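Local structure of endo-1,4-beta-Xylanase (Pseudoalteromonas haloplanktis, 1XW2) at residues Asn186-Phe191 with Ser202-Ala207. The protein hydrolyses internal beta-1,4 linkages of xylan as a cold-adapted family 8 glycoside hydrolase, and may also act on beta-1,4-glucans. The protein carries 1 engineered substitution. Residues are numbered along the deposited sequence; the frame is centred on the assembly and turned at random.
Sequences NQIIRF and SYHIPA
Ile189 drives its CG2 methyl between two side chains of 202-207, lying 3.7 Å from CB of Tyr203 and over one face of the His204 imidazole. That second approach is a CH-pi contact: CG2 of Ile189 sits 3.9 Å from the ring centroid of His204, displaced toward the NE2 rim. With CG1 of Ile189 anti to the backbone N (chi1 -169°), CG2 is left as the branch that meets both side chains. Ile188 takes the edge of the same imidazole, its CG2 in the ring plane and 3.6 Å from CE1 of His204. The ring's rotation is set by Ser232 at ND1 and Thr199 at NE2, and Thr199 also binds the carbonyl O of Ile189. In the (alpha/alpha)6 barrel of family 8 glycoside hydrolases, the contact joins the short antiparallel hairpin of strands 184-185 and 188-189 to the 3-10 segment and short loop that lead into helix 206-215. Replacing His204 by alanine removes the ring and is likely to leave a gap beside the two isoleucine methyls, with Ser232 and Thr199 each losing a hydrogen-bond partner. Tyr203 stands beside the outgoing chain, its CD2 edge 3.6 Å from O of Arg190, a buried carbonyl with no hydrogen-bonding partner. At the hydroxyl end of Tyr203, one water links the segments, donating to O of Phe191 at 2.8 Å and hydrogen-bonded to OH of Tyr203 at 2.7 Å, while Asp144 and Glu147 of helix 144-160 also touch the tyrosine.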
loop_
_atom_site.group_PDB
_atom_site.type_symbol
_atom_site.label_atom_id
_atom_site.label_comp_id
_atom_site.label_asym_id
_atom_site.label_seq_id
_atom_site.Cartn_x
_atom_site.Cartn_y
_atom_site.Cartn_z
ATOM N N ASN A 186 17.697 -11.654 -3.094
ATOM C CA ASN A 186 18.311 -11.850 -1.784
ATOM C C ASN A 186 17.453 -11.296 -0.646
ATOM O O ASN A 186 17.894 -10.473 0.170
ATOM C CB ASN A 186 19.739 -11.313 -1.782
ATOM C CG ASN A 186 20.620 -12.023 -2.805
ATOM O OD1 ASN A 186 21.312 -11.384 -3.586
ATOM N ND2 ASN A 186 20.572 -13.355 -2.814
ATOM N N GLN A 187 16.200 -11.753 -0.645
ATOM C CA GLN A 187 15.217 -11.452 0.397
ATOM C C GLN A 187 14.807 -9.977 0.490
ATOM O O GLN A 187 14.288 -9.540 1.514
ATOM C CB GLN A 187 15.688 -11.989 1.755
ATOM C CG GLN A 187 15.814 -13.497 1.785
ATOM C CD GLN A 187 16.368 -14.008 3.093
ATOM O OE1 GLN A 187 17.442 -13.590 3.522
ATOM N NE2 GLN A 187 15.635 -14.909 3.734
ATOM N N ILE A 188 15.041 -9.225 -0.587
ATOM C CA ILE A 188 14.520 -7.865 -0.734
ATOM C C ILE A 188 13.565 -7.813 -1.920
ATOM O O ILE A 188 13.913 -8.237 -3.025
ATOM C CB ILE A 188 15.667 -6.842 -0.960
ATOM C CG1 ILE A 188 16.741 -6.949 0.139
ATOM C CG2 ILE A 188 15.107 -5.418 -1.115
ATOM C CD1 ILE A 188 16.338 -6.380 1.491
ATOM N N ILE A 189 12.368 -7.277 -1.690
ATOM C CA ILE A 189 11.351 -7.183 -2.738
ATOM C C ILE A 189 11.872 -6.426 -3.971
ATOM O O ILE A 189 12.526 -5.392 -3.843
ATOM C CB ILE A 189 10.027 -6.582 -2.169
ATOM C CG1 ILE A 189 8.872 -6.732 -3.169
ATOM C CG2 ILE A 189 10.217 -5.124 -1.705
ATOM C CD1 ILE A 189 8.285 -8.150 -3.234
ATOM N N ARG A 190 11.604 -6.969 -5.157
ATOM C CA ARG A 190 12.099 -6.379 -6.403
ATOM C C ARG A 190 11.194 -5.264 -6.900
ATOM O O ARG A 190 9.979 -5.296 -6.685
ATOM C CB ARG A 190 12.180 -7.438 -7.507
ATOM C CG ARG A 190 13.365 -8.381 -7.428
ATOM C CD ARG A 190 13.297 -9.507 -8.458
ATOM N NE ARG A 190 14.540 -10.279 -8.518
ATOM C CZ ARG A 190 15.643 -9.895 -9.156
ATOM N NH1 ARG A 190 15.683 -8.736 -9.807
ATOM N NH2 ARG A 190 16.715 -10.678 -9.140
ATOM N N PHE A 191 11.788 -4.282 -7.576
ATOM C CA PHE A 191 11.014 -3.412 -8.450
ATOM C C PHE A 191 10.621 -4.186 -9.718
ATOM O O PHE A 191 9.485 -4.079 -10.205
ATOM C CB PHE A 191 11.806 -2.156 -8.827
ATOM C CG PHE A 191 11.083 -1.268 -9.799
ATOM C CD1 PHE A 191 10.054 -0.440 -9.364
ATOM C CD2 PHE A 191 11.400 -1.294 -11.148
ATOM C CE1 PHE A 191 9.370 0.375 -10.264
ATOM C CE2 PHE A 191 10.711 -0.489 -12.051
ATOM C CZ PHE A 191 9.699 0.348 -11.598
ATOM N N SER A 202 8.537 2.008 -1.194
ATOM C CA SER A 202 7.098 1.894 -0.907
ATOM C C SER A 202 6.578 0.452 -0.899
ATOM O O SER A 202 5.475 0.194 -0.414
ATOM C CB SER A 202 6.278 2.728 -1.897
ATOM O OG SER A 202 6.155 2.060 -3.145
ATOM N N TYR A 203 7.365 -0.482 -1.436
ATOM C CA TYR A 203 6.976 -1.891 -1.457
ATOM C C TYR A 203 7.332 -2.574 -0.132
ATOM O O TYR A 203 6.934 -3.715 0.109
ATOM C CB TYR A 203 7.676 -2.643 -2.596
ATOM C CG TYR A 203 7.283 -2.256 -4.010
ATOM C CD1 TYR A 203 6.364 -1.233 -4.268
ATOM C CD2 TYR A 203 7.845 -2.929 -5.096
ATOM C CE1 TYR A 203 6.018 -0.891 -5.577
ATOM C CE2 TYR A 203 7.507 -2.602 -6.396
ATOM C CZ TYR A 203 6.597 -1.583 -6.631
ATOM O OH TYR A 203 6.269 -1.271 -7.929
ATOM N N HIS A 204 8.082 -1.878 0.718
ATOM C CA HIS A 204 8.548 -2.449 1.982
ATOM C C HIS A 204 7.542 -2.273 3.114
ATOM O O HIS A 204 7.336 -1.163 3.609
ATOM C CB HIS A 204 9.900 -1.849 2.361
ATOM C CG HIS A 204 11.026 -2.365 1.525
ATOM N ND1 HIS A 204 11.901 -3.329 1.974
ATOM C CD2 HIS A 204 11.398 -2.079 0.255
ATOM C CE1 HIS A 204 12.778 -3.602 1.023
ATOM N NE2 HIS A 204 12.492 -2.859 -0.032
ATOM N N ILE A 205 6.906 -3.374 3.507
ATOM C CA ILE A 205 5.986 -3.362 4.643
ATOM C C ILE A 205 6.425 -4.472 5.589
ATOM O O ILE A 205 5.912 -5.590 5.513
ATOM C CB ILE A 205 4.510 -3.563 4.193
ATOM C CG1 ILE A 205 4.160 -2.636 3.024
ATOM C CG2 ILE A 205 3.551 -3.297 5.358
ATOM C CD1 ILE A 205 3.466 -3.328 1.882
ATOM N N PRO A 206 7.400 -4.186 6.452
ATOM C CA PRO A 206 8.032 -5.237 7.261
ATOM C C PRO A 206 7.055 -6.099 8.068
ATOM O O PRO A 206 7.240 -7.319 8.123
ATOM C CB PRO A 206 8.982 -4.450 8.167
ATOM C CG PRO A 206 9.318 -3.237 7.352
ATOM C CD PRO A 206 8.009 -2.863 6.701
ATOM N N ALA A 207 6.026 -5.482 8.648
ATOM C CA ALA A 207 5.031 -6.204 9.443
ATOM C C ALA A 207 4.310 -7.304 8.654
ATOM O O ALA A 207 3.954 -8.346 9.218
ATOM C CB ALA A 207 4.030 -5.231 10.039
HETATM O O HOH W 1 7.196 -2.479 -10.163
#